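Local coordinates for extracellular solute-binding protein, family 1 (Bifidobacterium longum subsp. infantis, PDB 6FTH), which probably binds human milk oligosaccharides outside the cell and delivers them to an ABC transporter for uptake, at residues L360-S373 against F402-P414. Numbering follows the deposited sequence.
Sequences LYSEKYSVQQFLGS and FPGLADRFSGWIP
Gln-369 grips the backbone of Ser-410 with both ends of its carboxamide: OE1 accepts from Ser-410 N at 3.0 Å, while NE2 donates to Ser-410 O at 2.9 Å, lying well above that carbonyl's plane. Its chain runs extended beyond CG (chi2 175°), carrying the amide to the passing loop, and NE2 also reaches back to Tyr-365 O, one turn earlier. With the carboxamide replaced by an alanine's methyl, the buried N-H and C=O of Ser-410 would probably lose these partners, and a gap would open where OE1 lies against Phe-409 CB. The backbone carbonyl of Gln-369 takes two donors, Leu-405 N and Ala-406 N, near the helix C-terminus. Toward the N-terminal side, Ser-366 OG donates to a lone pair of Leu-360 O and accepts from Trp-412 N (3.0 Å), joining the helix's first turn, the end of helix 350-360 and the loop. A water donates to both Tyr-361 O and Trp-412 O, alongside a weak, bent bond from Trp-412 NE1 to Tyr-361 O.

Among the CH-pi contacts, Gly-411 CA sits over one face of the Tyr-361 ring, 3.6 Å from its centroid, and Phe-370 lays its CB over a face of the Phe-409 ring. At the helix exit, Gly-372, with positive phi, makes a CA-H...O contact to Pro-403 O (CA to O 3.3 Å).

Helix 363-371 and this irregular loop pack within one lobe of the solute-binding fold, Leu-360 and Tyr-365 touching helix 47-56, Tyr-361 and Trp-412 meeting helix 114-122, and Gly-411 and Ile-413 bonding through their backbones to Ser-143 of strand 140-143.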
loop_
_atom_site.group_PDB
_atom_site.type_symbol
_atom_site.label_atom_id
_atom_site.label_comp_id
_atom_site.label_asym_id
_atom_site.label_seq_id
_atom_site.Cartn_x
_atom_site.Cartn_y
_atom_site.Cartn_z
ATOM N N LEU A 360 -15.451 18.254 2.820
ATOM C CA LEU A 360 -14.905 17.026 2.250
ATOM C C LEU A 360 -14.878 15.903 3.269
ATOM O O LEU A 360 -15.162 14.749 2.928
ATOM C CB LEU A 360 -13.491 17.247 1.693
ATOM C CG LEU A 360 -13.425 18.012 0.366
ATOM C CD1 LEU A 360 -11.996 18.460 0.110
ATOM C CD2 LEU A 360 -13.931 17.199 -0.808
ATOM N N TYR A 361 -14.544 16.238 4.521
ATOM C CA TYR A 361 -14.397 15.275 5.607
ATOM C C TYR A 361 -15.694 15.024 6.368
ATOM O O TYR A 361 -15.705 14.249 7.337
ATOM C CB TYR A 361 -13.235 15.705 6.524
ATOM C CG TYR A 361 -11.897 15.386 5.861
ATOM C CD1 TYR A 361 -11.404 16.160 4.816
ATOM C CD2 TYR A 361 -11.171 14.264 6.226
ATOM C CE1 TYR A 361 -10.223 15.838 4.165
ATOM C CE2 TYR A 361 -9.974 13.938 5.582
ATOM C CZ TYR A 361 -9.512 14.725 4.563
ATOM O OH TYR A 361 -8.343 14.411 3.900
ATOM N N SER A 362 -16.800 15.625 5.929
ATOM C CA SER A 362 -18.084 15.237 6.482
ATOM C C SER A 362 -18.493 13.893 5.900
ATOM O O SER A 362 -18.050 13.499 4.822
ATOM C CB SER A 362 -19.159 16.278 6.130
ATOM O OG SER A 362 -19.523 16.218 4.765
ATOM N N GLU A 363 -19.404 13.207 6.596
ATOM C CA GLU A 363 -19.869 11.916 6.105
ATOM C C GLU A 363 -20.523 12.051 4.734
ATOM O O GLU A 363 -20.257 11.244 3.832
ATOM C CB GLU A 363 -20.814 11.291 7.131
ATOM C CG GLU A 363 -21.327 9.907 6.775
ATOM C CD GLU A 363 -22.199 9.309 7.861
ATOM O OE1 GLU A 363 -21.866 9.572 9.041
ATOM O OE2 GLU A 363 -23.185 8.594 7.543
ATOM N N LYS A 364 -21.341 13.102 4.560
ATOM C CA LYS A 364 -22.007 13.391 3.290
ATOM C C LYS A 364 -21.043 13.349 2.105
ATOM O O LYS A 364 -21.310 12.679 1.096
ATOM C CB LYS A 364 -22.660 14.773 3.396
ATOM C CG LYS A 364 -23.394 15.259 2.164
ATOM C CD LYS A 364 -23.976 16.687 2.340
ATOM C CE LYS A 364 -25.080 16.765 3.381
ATOM N NZ LYS A 364 -25.694 18.134 3.428
ATOM N N TYR A 365 -19.908 14.041 2.213
ATOM C CA TYR A 365 -19.005 14.137 1.059
ATOM C C TYR A 365 -17.916 13.070 1.058
ATOM O O TYR A 365 -17.437 12.690 -0.007
ATOM C CB TYR A 365 -18.456 15.556 0.884
ATOM C CG TYR A 365 -19.574 16.483 0.469
ATOM C CD1 TYR A 365 -20.132 16.359 -0.773
ATOM C CD2 TYR A 365 -20.108 17.398 1.347
ATOM C CE1 TYR A 365 -21.214 17.148 -1.173
ATOM C CE2 TYR A 365 -21.184 18.209 0.976
ATOM C CZ TYR A 365 -21.726 18.067 -0.290
ATOM O OH TYR A 365 -22.801 18.842 -0.671
ATOM N N SER A 366 -17.544 12.542 2.215
ATOM C CA SER A 366 -16.579 11.447 2.218
ATOM C C SER A 366 -17.170 10.208 1.565
ATOM O O SER A 366 -16.523 9.566 0.729
ATOM C CB SER A 366 -16.120 11.150 3.651
ATOM O OG SER A 366 -15.272 12.160 4.173
ATOM N N VAL A 367 -18.423 9.879 1.888
ATOM C CA VAL A 367 -19.048 8.714 1.277
ATOM C C VAL A 367 -19.239 8.924 -0.218
ATOM O O VAL A 367 -18.969 8.016 -1.013
ATOM C CB VAL A 367 -20.361 8.341 1.995
ATOM C CG1 VAL A 367 -21.075 7.251 1.229
ATOM C CG2 VAL A 367 -20.070 7.894 3.426
ATOM N N GLN A 368 -19.674 10.125 -0.623
ATOM C CA GLN A 368 -19.915 10.370 -2.046
ATOM C C GLN A 368 -18.610 10.439 -2.846
ATOM O O GLN A 368 -18.560 9.979 -3.989
ATOM C CB GLN A 368 -20.773 11.617 -2.246
ATOM C CG GLN A 368 -22.214 11.421 -1.800
ATOM C CD GLN A 368 -23.070 12.615 -2.160
ATOM O OE1 GLN A 368 -23.759 12.601 -3.190
ATOM N NE2 GLN A 368 -23.005 13.667 -1.347
ATOM N N GLN A 369 -17.531 10.970 -2.273
ATOM C CA GLN A 369 -16.263 10.876 -2.998
ATOM C C GLN A 369 -15.862 9.428 -3.200
ATOM O O GLN A 369 -15.346 9.045 -4.251
ATOM C CB GLN A 369 -15.141 11.567 -2.244
ATOM C CG GLN A 369 -15.181 13.041 -2.130
ATOM C CD GLN A 369 -14.055 13.493 -1.250
ATOM O OE1 GLN A 369 -12.890 13.470 -1.664
ATOM N NE2 GLN A 369 -14.359 13.796 0.008
ATOM N N PHE A 370 -16.010 8.620 -2.163
ATOM C CA PHE A 370 -15.469 7.270 -2.181
ATOM C C PHE A 370 -16.304 6.363 -3.086
ATOM O O PHE A 370 -15.752 5.543 -3.819
ATOM C CB PHE A 370 -15.396 6.753 -0.731
ATOM C CG PHE A 370 -14.767 5.393 -0.575
ATOM C CD1 PHE A 370 -13.466 5.142 -0.991
ATOM C CD2 PHE A 370 -15.467 4.371 0.044
ATOM C CE1 PHE A 370 -12.902 3.879 -0.850
ATOM C CE2 PHE A 370 -14.905 3.109 0.205
ATOM C CZ PHE A 370 -13.629 2.867 -0.244
ATOM N N LEU A 371 -17.636 6.515 -3.042
ATOM C CA LEU A 371 -18.574 5.629 -3.730
ATOM C C LEU A 371 -19.371 6.308 -4.836
ATOM O O LEU A 371 -20.194 5.641 -5.477
ATOM C CB LEU A 371 -19.562 5.041 -2.707
ATOM C CG LEU A 371 -18.906 4.269 -1.556
ATOM C CD1 LEU A 371 -19.940 3.830 -0.519
ATOM C CD2 LEU A 371 -18.133 3.084 -2.077
ATOM N N GLY A 372 -19.179 7.595 -5.055
ATOM C CA GLY A 372 -19.941 8.352 -6.034
ATOM C C GLY A 372 -21.184 8.995 -5.436
ATOM O O GLY A 372 -21.574 8.753 -4.293
ATOM N N SER A 373 -21.828 9.828 -6.249
ATOM C CA SER A 373 -22.961 10.619 -5.783
ATOM C C SER A 373 -24.115 9.733 -5.324
ATOM O O SER A 373 -24.383 8.674 -5.899
ATOM C CB SER A 373 -23.448 11.502 -6.930
ATOM O OG SER A 373 -22.405 12.330 -7.428
ATOM N N PHE A 402 -16.091 6.601 -13.549
ATOM C CA PHE A 402 -16.459 6.468 -12.144
ATOM C C PHE A 402 -16.843 7.842 -11.598
ATOM O O PHE A 402 -16.066 8.793 -11.743
ATOM C CB PHE A 402 -15.344 5.866 -11.299
ATOM C CG PHE A 402 -15.815 5.468 -9.930
ATOM C CD1 PHE A 402 -16.616 4.345 -9.768
ATOM C CD2 PHE A 402 -15.498 6.224 -8.818
ATOM C CE1 PHE A 402 -17.083 3.975 -8.512
ATOM C CE2 PHE A 402 -15.976 5.858 -7.555
ATOM C CZ PHE A 402 -16.768 4.730 -7.412
ATOM N N PRO A 403 -18.034 7.986 -10.949
ATOM C CA PRO A 403 -18.507 9.311 -10.524
ATOM C C PRO A 403 -18.050 9.697 -9.125
ATOM O O PRO A 403 -18.790 10.327 -8.356
ATOM C CB PRO A 403 -20.026 9.150 -10.573
ATOM C CG PRO A 403 -20.213 7.721 -10.095
ATOM C CD PRO A 403 -19.068 6.953 -10.752
ATOM N N GLY A 404 -16.801 9.387 -8.836
ATOM C CA GLY A 404 -16.175 9.820 -7.609
ATOM C C GLY A 404 -14.676 9.702 -7.719
ATOM O O GLY A 404 -14.127 9.434 -8.787
ATOM N N LEU A 405 -14.011 9.927 -6.596
ATOM C CA LEU A 405 -12.564 9.828 -6.539
ATOM C C LEU A 405 -12.084 8.465 -6.060
ATOM O O LEU A 405 -10.896 8.156 -6.205
ATOM C CB LEU A 405 -12.025 10.916 -5.607
ATOM C CG LEU A 405 -12.478 12.352 -5.933
ATOM C CD1 LEU A 405 -11.866 13.367 -5.014
ATOM C CD2 LEU A 405 -12.141 12.714 -7.378
ATOM N N ALA A 406 -12.974 7.653 -5.506
ATOM C CA ALA A 406 -12.688 6.269 -5.054
ATOM C C ALA A 406 -11.585 6.300 -3.990
ATOM O O ALA A 406 -11.587 7.207 -3.137
ATOM C CB ALA A 406 -12.447 5.360 -6.232
ATOM N N ASP A 407 -10.655 5.343 -4.034
ATOM C CA ASP A 407 -9.648 5.233 -2.991
ATOM C C ASP A 407 -8.677 6.406 -2.978
ATOM O O ASP A 407 -7.951 6.566 -1.997
ATOM C CB ASP A 407 -8.898 3.909 -3.135
ATOM C CG ASP A 407 -8.181 3.798 -4.451
ATOM O OD1 ASP A 407 -8.860 3.798 -5.496
ATOM O OD2 ASP A 407 -6.940 3.796 -4.432
ATOM N N ARG A 408 -8.659 7.236 -4.014
ATOM C CA ARG A 408 -7.822 8.423 -4.034
ATOM C C ARG A 408 -8.459 9.631 -3.320
ATOM O O ARG A 408 -7.886 10.715 -3.331
ATOM C CB ARG A 408 -7.499 8.799 -5.486
ATOM C CG ARG A 408 -6.232 8.194 -6.047
ATOM C CD ARG A 408 -6.229 6.671 -6.091
ATOM N NE ARG A 408 -5.247 6.215 -7.091
ATOM C CZ ARG A 408 -5.085 4.954 -7.492
ATOM N NH1 ARG A 408 -5.798 3.973 -6.963
ATOM N NH2 ARG A 408 -4.196 4.676 -8.443
ATOM N N PHE A 409 -9.616 9.454 -2.679
ATOM C CA PHE A 409 -10.397 10.557 -2.135
ATOM C C PHE A 409 -9.735 11.258 -0.950
ATOM O O PHE A 409 -8.752 10.797 -0.348
ATOM C CB PHE A 409 -11.811 10.102 -1.744
ATOM C CG PHE A 409 -11.924 9.388 -0.385
ATOM C CD1 PHE A 409 -10.986 8.452 0.038
ATOM C CD2 PHE A 409 -13.011 9.629 0.417
ATOM C CE1 PHE A 409 -11.139 7.802 1.272
ATOM C CE2 PHE A 409 -13.163 8.992 1.640
ATOM C CZ PHE A 409 -12.243 8.079 2.053
ATOM N N SER A 410 -10.325 12.404 -0.617
ATOM C CA SER A 410 -9.876 13.299 0.448
ATOM C C SER A 410 -11.001 13.341 1.483
ATOM O O SER A 410 -11.850 14.240 1.462
ATOM C CB SER A 410 -9.598 14.680 -0.091
ATOM O OG SER A 410 -8.635 14.597 -1.114
ATOM N N GLY A 411 -10.983 12.396 2.410
ATOM C CA GLY A 411 -12.057 12.279 3.379
ATOM C C GLY A 411 -11.801 11.097 4.284
ATOM O O GLY A 411 -10.703 10.542 4.300
ATOM N N TRP A 412 -12.834 10.712 5.047
ATOM C CA TRP A 412 -12.695 9.582 5.946
ATOM C C TRP A 412 -14.022 8.863 6.101
ATOM O O TRP A 412 -15.081 9.504 6.110
ATOM C CB TRP A 412 -12.125 9.966 7.321
ATOM C CG TRP A 412 -13.032 10.759 8.231
ATOM C CD1 TRP A 412 -13.538 12.009 8.012
ATOM C CD2 TRP A 412 -13.488 10.360 9.534
ATOM N NE1 TRP A 412 -14.310 12.397 9.090
ATOM C CE2 TRP A 412 -14.283 11.403 10.033
ATOM C CE3 TRP A 412 -13.293 9.218 10.321
ATOM C CZ2 TRP A 412 -14.867 11.351 11.289
ATOM C CZ3 TRP A 412 -13.891 9.157 11.561
ATOM C CH2 TRP A 412 -14.667 10.223 12.032
ATOM N N ILE A 413 -13.944 7.542 6.212
ATOM C CA ILE A 413 -15.109 6.689 6.468
ATOM C C ILE A 413 -15.088 6.328 7.943
ATOM O O ILE A 413 -14.241 5.508 8.365
ATOM C CB ILE A 413 -15.119 5.432 5.584
ATOM C CG1 ILE A 413 -14.985 5.759 4.087
ATOM C CG2 ILE A 413 -16.394 4.627 5.846
ATOM C CD1 ILE A 413 -16.064 6.634 3.502
ATOM N N PRO A 414 -15.963 6.907 8.780
ATOM C CA PRO A 414 -15.965 6.578 10.215
ATOM C C PRO A 414 -16.375 5.131 10.454
ATOM O O PRO A 414 -17.137 4.537 9.687
ATOM C CB PRO A 414 -17.010 7.540 10.799
ATOM C CG PRO A 414 -17.141 8.659 9.789
ATOM C CD PRO A 414 -16.944 7.965 8.462
HETATM O O HOH W 1 -16.757 11.427 7.238
#